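Local atomic coordinates of adenosine kinase (PDB entry 3UBO), a protein that probably phosphorylates adenosine to AMP at the expense of ATP, as a pfkB-family kinase able to hold adenosine and ADP. Residues I18-D23 and G53-A58; D24-E29 and M118-E123; G140-E145 and P164-D169. All coordinates share one frame; numbering follows the deposited sequence.

Contact 1: residues I18-D23 and G53-A58; sequences IIARCD and GPAVEA
I18 pairs with E57 and I19 with V56 in an antiparallel beta ladder that joins strand 16-21 to strand 56-59, an outermost strand, within this chain, of a five-stranded mixed sheet. Such a small sheet beside the large parallel one is consistent with the lid of ribokinase-like kinases, the structural class of the pfkB family. I19 and V56 form the hydrogen-bonded pair: I19 N donates to V56 O and V56 N returns the bond to I19 O, each at 2.9 Å. The second bond lies in the carbonyl plane of I19, whereas the donor of the first is tilted from that of V56. On the face shared by these two residues, I19 CB lies 3.9 Å from V56 CG1, and I19 CD1 is 4.3 Å from A58 CB. The I19 side chain lies about 7 Å from the bound adenosine.

I18 and E57 are the adjoining non-hydrogen-bonded pair, their side chains on the other face. I18 carries its CG2 anti to the backbone N and beside the carbonyl carbon, which sends that methyl across to A55 CB at 3.6 Å. E57 folds at chi2 (-62°) and brings OE1 against the same methyl, the two side chains crossing at a slant. The second subunit covers the far side of strand 56-59, taking backbone hydrogen bonds from E57 and one from A55 N to its D95. Beyond A20, whose CB is 4.2 Å from A55 CB, a water joins the two segments, donating to R21 O at 2.8 Å and accepting from G53 N at 3.3 Å.

Contact 2: residues D24-E29 and M118-E123; sequences DSFLEE and MIFVTE
D24 crosses T122 at about a right angle, and its OD1 comes to 3.8 Å from T122 CG2. That methyl is the nonpolar branch of the threonine; its OG1 is turned to a hydrogen bond with D124, while D24 OD1 is paired with K34 in a salt bridge. The two polar ends are therefore engaged with other partners, and what passes between them is van der Waals contact.

F26 comes next on the helix face turned to the strand. With CG anti to the backbone N (chi1 -174°), its ring reaches out to F120 and sets CE1 over the centre of that ring, 3.8 Å above the plane. The two planes are inclined by 41° and the centroids are 4.9 Å apart, an oblique aromatic pair.

L27 divides its methyls between the same two partners: CD1 meets T122 CG2 at 3.8 Å, and CD2 lies 4.0 Å from F120 CB, the L27 and F120 side chains running past each other in opposite directions. One helical turn thus packs against F120 of the strand and T122 just past its end, two residues on, whose side chains emerge on the same side. Behind them strand 116-121 runs between strands 16-21 and 127-132, and helix 24-29 packs on this face of the sheet, with L27 also touching S128 of strand 127-132.

Contact 3: residues G140-E145 and P164-D169; sequences GPEDVE and PPRAKD
A bend at chi3 of R166 (51°) and another at chi2 of E142 bring guanidinium and carboxylate together, the two side chains crossing at about a right angle. R166 NH2 donates to E142 OE1 at 2.6 Å in a salt bridge. The acceptor lies near the guanidinium plane, at its edge, but the donor arrives from above the carboxylate, 66° out of its plane, and the two flat groups stand 78° apart. One nitrogen, NH2, makes the bond; R166 NH1 stays 3.7 Å from E142 OE1. G140 CA sits over one face of the same guanidinium and also makes a CH···O contact with the backbone O of R166 at 3.3 Å.

E142 belongs to the 3-10 turn 141-143, held by a backbone bond from D143 N to G140 O of 2.8 Å and, weakly, by one from G140 N to D143 OD2. The turn precedes helix 146-150 and strand 152-158, which lies in the middle of the large parallel sheet of this alpha/beta kinase fold; R166 lies between that strand and helix 168-179, so the contact joins the chain leading into a central strand to the chain leaving it. With an alanine in place of R166, the E142 carboxylate is likely to lose its charged mate here, and G140 CA the flat group it lies over.

Between G140 and E142, P141 sets its CG 3.6 Å from D169 CB, and its ring also touches A170.

From the N terminus, strand 16-21 runs straight into helix 24-29, so contacts 1 and 2 begin side by side. Contact 1 closes the loop that holds helix 24-29, strand 37-39 and helix 42-50; contact 2 closes later, at 118-123, and the two cross because their segments alternate. They also touch: I18 O and I119 N, 2.7 Å apart, probably share a hydrogen bond as strands 16-21 and 116-121 run next to each other. Together they bind edge strand, inner strands and covering helix of the mixed sheet. Contact 3 follows in series, closing a short loop round strand 152-158 of the parallel sheet, its nearest atoms about 15 Å from contact 2.

Contact 1: residues I18-D23 and G53-A58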
loop_
_atom_site.group_PDB
_atom_site.type_symbol
_atom_site.label_atom_id
_atom_site.label_comp_id
_atom_site.label_asym_id
_atom_site.label_seq_id
_atom_site.Cartn_x
_atom_site.Cartn_y
_atom_site.Cartn_z
ATOM N N ILE A 18 -3.067 -0.516 8.263
ATOM C CA ILE A 18 -3.537 0.710 7.623
ATOM C C ILE A 18 -2.674 1.755 8.209
ATOM O O ILE A 18 -2.691 1.969 9.445
ATOM C CB ILE A 18 -5.030 0.992 7.907
ATOM C CG1 ILE A 18 -5.750 -0.376 8.007
ATOM C CG2 ILE A 18 -5.586 1.943 6.875
ATOM C CD1 ILE A 18 -7.044 -0.430 7.422
ATOM N N ILE A 19 -1.892 2.385 7.341
ATOM C CA ILE A 19 -0.789 3.167 7.781
ATOM C C ILE A 19 -0.866 4.610 7.237
ATOM O O ILE A 19 -1.189 4.798 6.038
ATOM C CB ILE A 19 0.513 2.573 7.188
ATOM C CG1 ILE A 19 0.684 1.086 7.520
ATOM C CG2 ILE A 19 1.716 3.397 7.582
ATOM C CD1 ILE A 19 1.473 0.290 6.371
ATOM N N ALA A 20 -0.491 5.594 8.070
ATOM C CA ALA A 20 -0.309 6.972 7.630
ATOM C C ALA A 20 0.572 7.748 8.602
ATOM O O ALA A 20 0.755 7.370 9.741
ATOM C CB ALA A 20 -1.690 7.731 7.433
ATOM N N ARG A 21 1.128 8.838 8.116
ATOM C CA ARG A 21 1.977 9.705 8.888
ATOM C C ARG A 21 1.162 10.626 9.775
ATOM O O ARG A 21 0.028 10.983 9.450
ATOM C CB ARG A 21 2.706 10.521 7.873
ATOM C CG ARG A 21 4.126 10.673 8.186
ATOM C CD ARG A 21 4.991 10.127 7.088
ATOM N NE ARG A 21 6.286 9.806 7.670
ATOM C CZ ARG A 21 7.177 9.090 7.026
ATOM N NH1 ARG A 21 6.907 8.654 5.778
ATOM N NH2 ARG A 21 8.329 8.820 7.633
ATOM N N CYS A 22 1.710 11.001 10.907
ATOM C CA CYS A 22 1.065 11.971 11.752
ATOM C C CYS A 22 2.179 12.584 12.611
ATOM O O CYS A 22 3.344 12.229 12.433
ATOM C CB CYS A 22 0.012 11.300 12.597
ATOM S SG CYS A 22 0.820 10.541 14.025
ATOM N N ASP A 23 1.869 13.523 13.504
ATOM C CA ASP A 23 2.952 14.256 14.201
ATOM C C ASP A 23 2.928 13.867 15.654
ATOM O O ASP A 23 2.145 13.014 16.018
ATOM C CB ASP A 23 2.872 15.795 14.035
ATOM C CG ASP A 23 1.464 16.350 14.224
ATOM O OD1 ASP A 23 0.573 15.551 14.584
ATOM O OD2 ASP A 23 1.222 17.554 13.986
ATOM N N GLY A 53 -5.293 10.654 8.498
ATOM C CA GLY A 53 -5.175 11.073 7.124
ATOM C C GLY A 53 -5.384 9.934 6.127
ATOM O O GLY A 53 -5.561 8.803 6.483
ATOM N N PRO A 54 -5.333 10.243 4.830
ATOM C CA PRO A 54 -5.304 9.099 3.896
ATOM C C PRO A 54 -4.210 8.055 4.188
ATOM O O PRO A 54 -3.097 8.382 4.588
ATOM C CB PRO A 54 -5.148 9.714 2.511
ATOM C CG PRO A 54 -5.089 11.240 2.747
ATOM C CD PRO A 54 -5.027 11.533 4.208
ATOM N N ALA A 55 -4.576 6.777 4.058
ATOM C CA ALA A 55 -3.674 5.752 4.507
ATOM C C ALA A 55 -3.369 4.903 3.332
ATOM O O ALA A 55 -3.900 5.129 2.216
ATOM C CB ALA A 55 -4.260 4.969 5.549
ATOM N N VAL A 56 -2.484 3.958 3.605
ATOM C CA VAL A 56 -1.988 2.999 2.649
ATOM C C VAL A 56 -2.187 1.648 3.367
ATOM O O VAL A 56 -1.907 1.504 4.564
ATOM C CB VAL A 56 -0.471 3.362 2.370
ATOM C CG1 VAL A 56 0.434 2.586 3.306
ATOM C CG2 VAL A 56 -0.100 3.164 0.933
ATOM N N GLU A 57 -2.745 0.661 2.686
ATOM C CA GLU A 57 -2.896 -0.643 3.358
ATOM C C GLU A 57 -1.917 -1.714 2.853
ATOM O O GLU A 57 -1.584 -1.809 1.641
ATOM C CB GLU A 57 -4.369 -1.149 3.535
ATOM C CG GLU A 57 -5.390 -0.602 2.569
ATOM C CD GLU A 57 -5.600 0.915 2.614
ATOM O OE1 GLU A 57 -5.703 1.573 3.703
ATOM O OE2 GLU A 57 -5.625 1.493 1.520
ATOM N N ALA A 58 -1.379 -2.433 3.839
ATOM C CA ALA A 58 -0.390 -3.482 3.556
ATOM C C ALA A 58 -0.524 -4.622 4.540
ATOM O O ALA A 58 -0.512 -4.341 5.756
ATOM C CB ALA A 58 1.088 -2.897 3.565
HETATM O O HOH W 1 -2.618 10.599 10.416
#

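Contact 2: residues D24-E29 and M118-E123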
loop_
_atom_site.group_PDB
_atom_site.type_symbol
_atom_site.label_atom_id
_atom_site.label_comp_id
_atom_site.label_asym_id
_atom_site.label_seq_id
_atom_site.Cartn_x
_atom_site.Cartn_y
_atom_site.Cartn_z
ATOM N N ASP A 24 3.766 14.454 16.509
ATOM C CA ASP A 24 3.735 13.980 17.919
ATOM C C ASP A 24 2.427 14.315 18.616
ATOM O O ASP A 24 1.809 13.427 19.212
ATOM C CB ASP A 24 4.913 14.479 18.773
ATOM C CG ASP A 24 6.138 13.515 18.768
ATOM O OD1 ASP A 24 6.033 12.348 18.289
ATOM O OD2 ASP A 24 7.221 13.957 19.248
ATOM N N SER A 25 2.000 15.578 18.548
ATOM C CA SER A 25 0.725 15.970 19.166
ATOM C C SER A 25 -0.492 15.061 18.824
ATOM O O SER A 25 -1.365 14.837 19.655
ATOM C CB SER A 25 0.429 17.415 18.822
ATOM O OG SER A 25 0.840 17.621 17.493
ATOM N N PHE A 26 -0.555 14.517 17.620
ATOM C CA PHE A 26 -1.624 13.582 17.326
ATOM C C PHE A 26 -1.675 12.407 18.285
ATOM O O PHE A 26 -2.738 11.958 18.671
ATOM C CB PHE A 26 -1.515 13.026 15.920
ATOM C CG PHE A 26 -2.663 12.185 15.541
ATOM C CD1 PHE A 26 -2.766 10.881 16.012
ATOM C CD2 PHE A 26 -3.674 12.697 14.762
ATOM C CE1 PHE A 26 -3.874 10.054 15.668
ATOM C CE2 PHE A 26 -4.781 11.909 14.418
ATOM C CZ PHE A 26 -4.890 10.573 14.876
ATOM N N LEU A 27 -0.531 11.887 18.651
ATOM C CA LEU A 27 -0.519 10.718 19.487
ATOM C C LEU A 27 -0.896 11.078 20.911
ATOM O O LEU A 27 -1.586 10.314 21.540
ATOM C CB LEU A 27 0.846 10.022 19.437
ATOM C CG LEU A 27 1.396 9.675 18.055
ATOM C CD1 LEU A 27 2.798 9.173 18.195
ATOM C CD2 LEU A 27 0.492 8.675 17.339
ATOM N N GLU A 28 -0.488 12.224 21.426
ATOM C CA GLU A 28 -0.914 12.582 22.778
ATOM C C GLU A 28 -2.381 12.940 22.745
ATOM O O GLU A 28 -3.114 12.500 23.620
ATOM C CB GLU A 28 -0.130 13.745 23.423
ATOM C CG GLU A 28 1.372 13.864 23.014
ATOM C CD GLU A 28 1.934 15.277 23.310
ATOM O OE1 GLU A 28 1.175 15.998 24.032
ATOM O OE2 GLU A 28 3.077 15.665 22.845
ATOM N N GLU A 29 -2.823 13.724 21.757
ATOM C CA GLU A 29 -4.246 14.064 21.698
ATOM C C GLU A 29 -5.171 12.868 21.696
ATOM O O GLU A 29 -6.299 12.953 22.237
ATOM C CB GLU A 29 -4.590 14.991 20.552
ATOM C CG GLU A 29 -4.156 16.433 20.855
ATOM C CD GLU A 29 -3.940 17.328 19.579
ATOM O OE1 GLU A 29 -4.727 17.165 18.549
ATOM O OE2 GLU A 29 -2.969 18.186 19.654
HETATM N N MSE A 118 -4.164 0.159 13.074
HETATM C CA MSE A 118 -4.071 1.574 12.688
HETATM C C MSE A 118 -2.697 1.967 13.040
HETATM O O MSE A 118 -2.418 2.175 14.216
HETATM C CB MSE A 118 -4.974 2.476 13.554
HETATM C CG MSE A 118 -6.502 2.435 13.407
HETATM SE SE MSE A 118 -7.320 1.810 11.715
HETATM C CE MSE A 118 -5.949 2.626 10.613
ATOM N N ILE A 119 -1.829 2.077 12.036
ATOM C CA ILE A 119 -0.429 2.379 12.305
ATOM C C ILE A 119 -0.029 3.803 11.929
ATOM O O ILE A 119 0.003 4.153 10.751
ATOM C CB ILE A 119 0.525 1.345 11.632
ATOM C CG1 ILE A 119 0.221 -0.090 12.124
ATOM C CG2 ILE A 119 1.993 1.743 11.834
ATOM C CD1 ILE A 119 1.106 -1.217 11.549
ATOM N N PHE A 120 0.302 4.582 12.953
ATOM C CA PHE A 120 0.745 5.947 12.814
ATOM C C PHE A 120 2.262 6.125 12.895
ATOM O O PHE A 120 2.849 5.954 13.962
ATOM C CB PHE A 120 0.068 6.842 13.865
ATOM C CG PHE A 120 -1.450 6.862 13.755
ATOM C CD1 PHE A 120 -2.079 7.582 12.721
ATOM C CD2 PHE A 120 -2.241 6.177 14.689
ATOM C CE1 PHE A 120 -3.487 7.594 12.611
ATOM C CE2 PHE A 120 -3.629 6.160 14.611
ATOM C CZ PHE A 120 -4.284 6.840 13.551
ATOM N N VAL A 121 2.884 6.521 11.781
ATOM C CA VAL A 121 4.314 6.715 11.715
ATOM C C VAL A 121 4.709 8.178 11.993
ATOM O O VAL A 121 4.240 9.083 11.338
ATOM C CB VAL A 121 4.859 6.255 10.345
ATOM C CG1 VAL A 121 6.384 6.133 10.384
ATOM C CG2 VAL A 121 4.278 4.928 9.950
ATOM N N THR A 122 5.582 8.423 12.955
ATOM C CA THR A 122 6.051 9.781 13.156
ATOM C C THR A 122 7.268 10.160 12.335
ATOM O O THR A 122 7.761 9.366 11.537
ATOM C CB THR A 122 6.214 10.112 14.642
ATOM O OG1 THR A 122 6.799 9.003 15.346
ATOM C CG2 THR A 122 4.834 10.416 15.208
ATOM N N GLU A 123 7.743 11.390 12.475
ATOM C CA GLU A 123 8.803 11.868 11.552
ATOM C C GLU A 123 10.093 11.037 11.751
ATOM O O GLU A 123 10.837 10.784 10.816
ATOM C CB GLU A 123 9.048 13.386 11.670
#

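Contact 3: residues G140-E145 and P164-D169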
loop_
_atom_site.group_PDB
_atom_site.type_symbol
_atom_site.label_atom_id
_atom_site.label_comp_id
_atom_site.label_asym_id
_atom_site.label_seq_id
_atom_site.Cartn_x
_atom_site.Cartn_y
_atom_site.Cartn_z
ATOM N N GLY A 140 -7.284 -20.985 17.244
ATOM C CA GLY A 140 -6.995 -21.954 18.269
ATOM C C GLY A 140 -6.466 -23.284 17.753
ATOM O O GLY A 140 -6.033 -23.369 16.569
ATOM N N PRO A 141 -6.499 -24.324 18.634
ATOM C CA PRO A 141 -5.897 -25.632 18.404
ATOM C C PRO A 141 -6.422 -26.240 17.165
ATOM O O PRO A 141 -5.680 -26.948 16.534
ATOM C CB PRO A 141 -6.310 -26.411 19.615
ATOM C CG PRO A 141 -6.328 -25.406 20.682
ATOM C CD PRO A 141 -6.938 -24.198 20.031
ATOM N N GLU A 142 -7.626 -25.904 16.758
ATOM C CA GLU A 142 -8.252 -26.570 15.625
ATOM C C GLU A 142 -7.516 -26.224 14.361
ATOM O O GLU A 142 -7.681 -26.878 13.313
ATOM C CB GLU A 142 -9.662 -26.049 15.554
ATOM C CG GLU A 142 -10.088 -25.771 16.997
ATOM C CD GLU A 142 -10.958 -24.535 17.159
ATOM O OE1 GLU A 142 -10.403 -23.370 17.063
ATOM O OE2 GLU A 142 -12.193 -24.766 17.401
ATOM N N ASP A 143 -6.693 -25.182 14.476
ATOM C CA ASP A 143 -6.057 -24.527 13.336
ATOM C C ASP A 143 -4.582 -24.921 13.136
ATOM O O ASP A 143 -3.935 -24.450 12.181
ATOM C CB ASP A 143 -6.174 -23.003 13.507
ATOM C CG ASP A 143 -7.575 -22.468 13.224
ATOM O OD1 ASP A 143 -8.142 -22.843 12.155
ATOM O OD2 ASP A 143 -8.040 -21.644 14.062
ATOM N N VAL A 144 -4.054 -25.741 14.061
ATOM C CA VAL A 144 -2.767 -26.430 13.883
ATOM C C VAL A 144 -2.918 -27.410 12.698
ATOM O O VAL A 144 -3.727 -28.325 12.765
ATOM C CB VAL A 144 -2.251 -27.132 15.191
ATOM C CG1 VAL A 144 -1.008 -27.797 14.904
ATOM C CG2 VAL A 144 -2.030 -26.115 16.354
ATOM N N GLU A 145 -2.263 -27.136 11.562
ATOM C CA GLU A 145 -2.016 -28.175 10.558
ATOM C C GLU A 145 -0.868 -29.000 11.159
ATOM O O GLU A 145 0.207 -28.468 11.535
ATOM C CB GLU A 145 -1.641 -27.647 9.159
ATOM C CG GLU A 145 -2.779 -27.264 8.235
ATOM C CD GLU A 145 -2.392 -26.117 7.263
ATOM O OE1 GLU A 145 -1.789 -26.460 6.205
ATOM O OE2 GLU A 145 -2.698 -24.896 7.558
ATOM N N PRO A 164 -5.389 -12.818 22.501
ATOM C CA PRO A 164 -6.648 -13.507 22.218
ATOM C C PRO A 164 -6.952 -14.572 23.295
ATOM O O PRO A 164 -6.247 -14.685 24.317
ATOM C CB PRO A 164 -6.436 -14.130 20.815
ATOM C CG PRO A 164 -5.195 -13.650 20.293
ATOM C CD PRO A 164 -4.510 -12.745 21.319
ATOM N N PRO A 165 -8.034 -15.327 23.108
ATOM C CA PRO A 165 -8.384 -16.162 24.273
ATOM C C PRO A 165 -7.641 -17.537 24.266
ATOM O O PRO A 165 -6.989 -17.921 25.274
ATOM C CB PRO A 165 -9.908 -16.334 24.142
ATOM C CG PRO A 165 -10.327 -15.565 22.895
ATOM C CD PRO A 165 -9.079 -15.313 22.079
ATOM N N ARG A 166 -7.694 -18.193 23.096
ATOM C CA ARG A 166 -7.297 -19.568 22.911
ATOM C C ARG A 166 -6.159 -19.782 21.925
ATOM O O ARG A 166 -6.090 -20.826 21.249
ATOM C CB ARG A 166 -8.497 -20.341 22.386
ATOM C CG ARG A 166 -9.760 -20.052 23.145
ATOM C CD ARG A 166 -10.883 -20.251 22.243
ATOM N NE ARG A 166 -10.855 -21.554 21.556
ATOM C CZ ARG A 166 -10.830 -21.675 20.220
ATOM N NH1 ARG A 166 -10.806 -20.550 19.488
ATOM N NH2 ARG A 166 -10.842 -22.877 19.617
ATOM N N ALA A 167 -5.255 -18.823 21.834
ATOM C CA ALA A 167 -4.135 -19.027 20.949
ATOM C C ALA A 167 -3.041 -19.802 21.678
ATOM O O ALA A 167 -2.567 -20.770 21.111
ATOM C CB ALA A 167 -3.628 -17.725 20.327
ATOM N N LYS A 168 -2.660 -19.397 22.903
ATOM C CA LYS A 168 -1.841 -20.223 23.814
ATOM C C LYS A 168 -2.126 -21.785 23.738
ATOM O O LYS A 168 -1.188 -22.592 23.852
ATOM C CB LYS A 168 -1.961 -19.699 25.266
ATOM C CG LYS A 168 -3.380 -19.861 25.929
ATOM C CD LYS A 168 -3.682 -18.702 26.918
ATOM C CE LYS A 168 -3.424 -19.027 28.416
ATOM N NZ LYS A 168 -2.802 -17.910 29.296
ATOM N N ASP A 169 -3.378 -22.203 23.524
ATOM C CA ASP A 169 -3.693 -23.652 23.390
ATOM C C ASP A 169 -3.482 -24.198 21.960
ATOM O O ASP A 169 -3.489 -25.415 21.740
ATOM C CB ASP A 169 -5.141 -24.065 23.860
ATOM C CG ASP A 169 -5.601 -23.322 25.129
ATOM O OD1 ASP A 169 -4.791 -23.114 26.075
ATOM O OD2 ASP A 169 -6.792 -22.906 25.159
#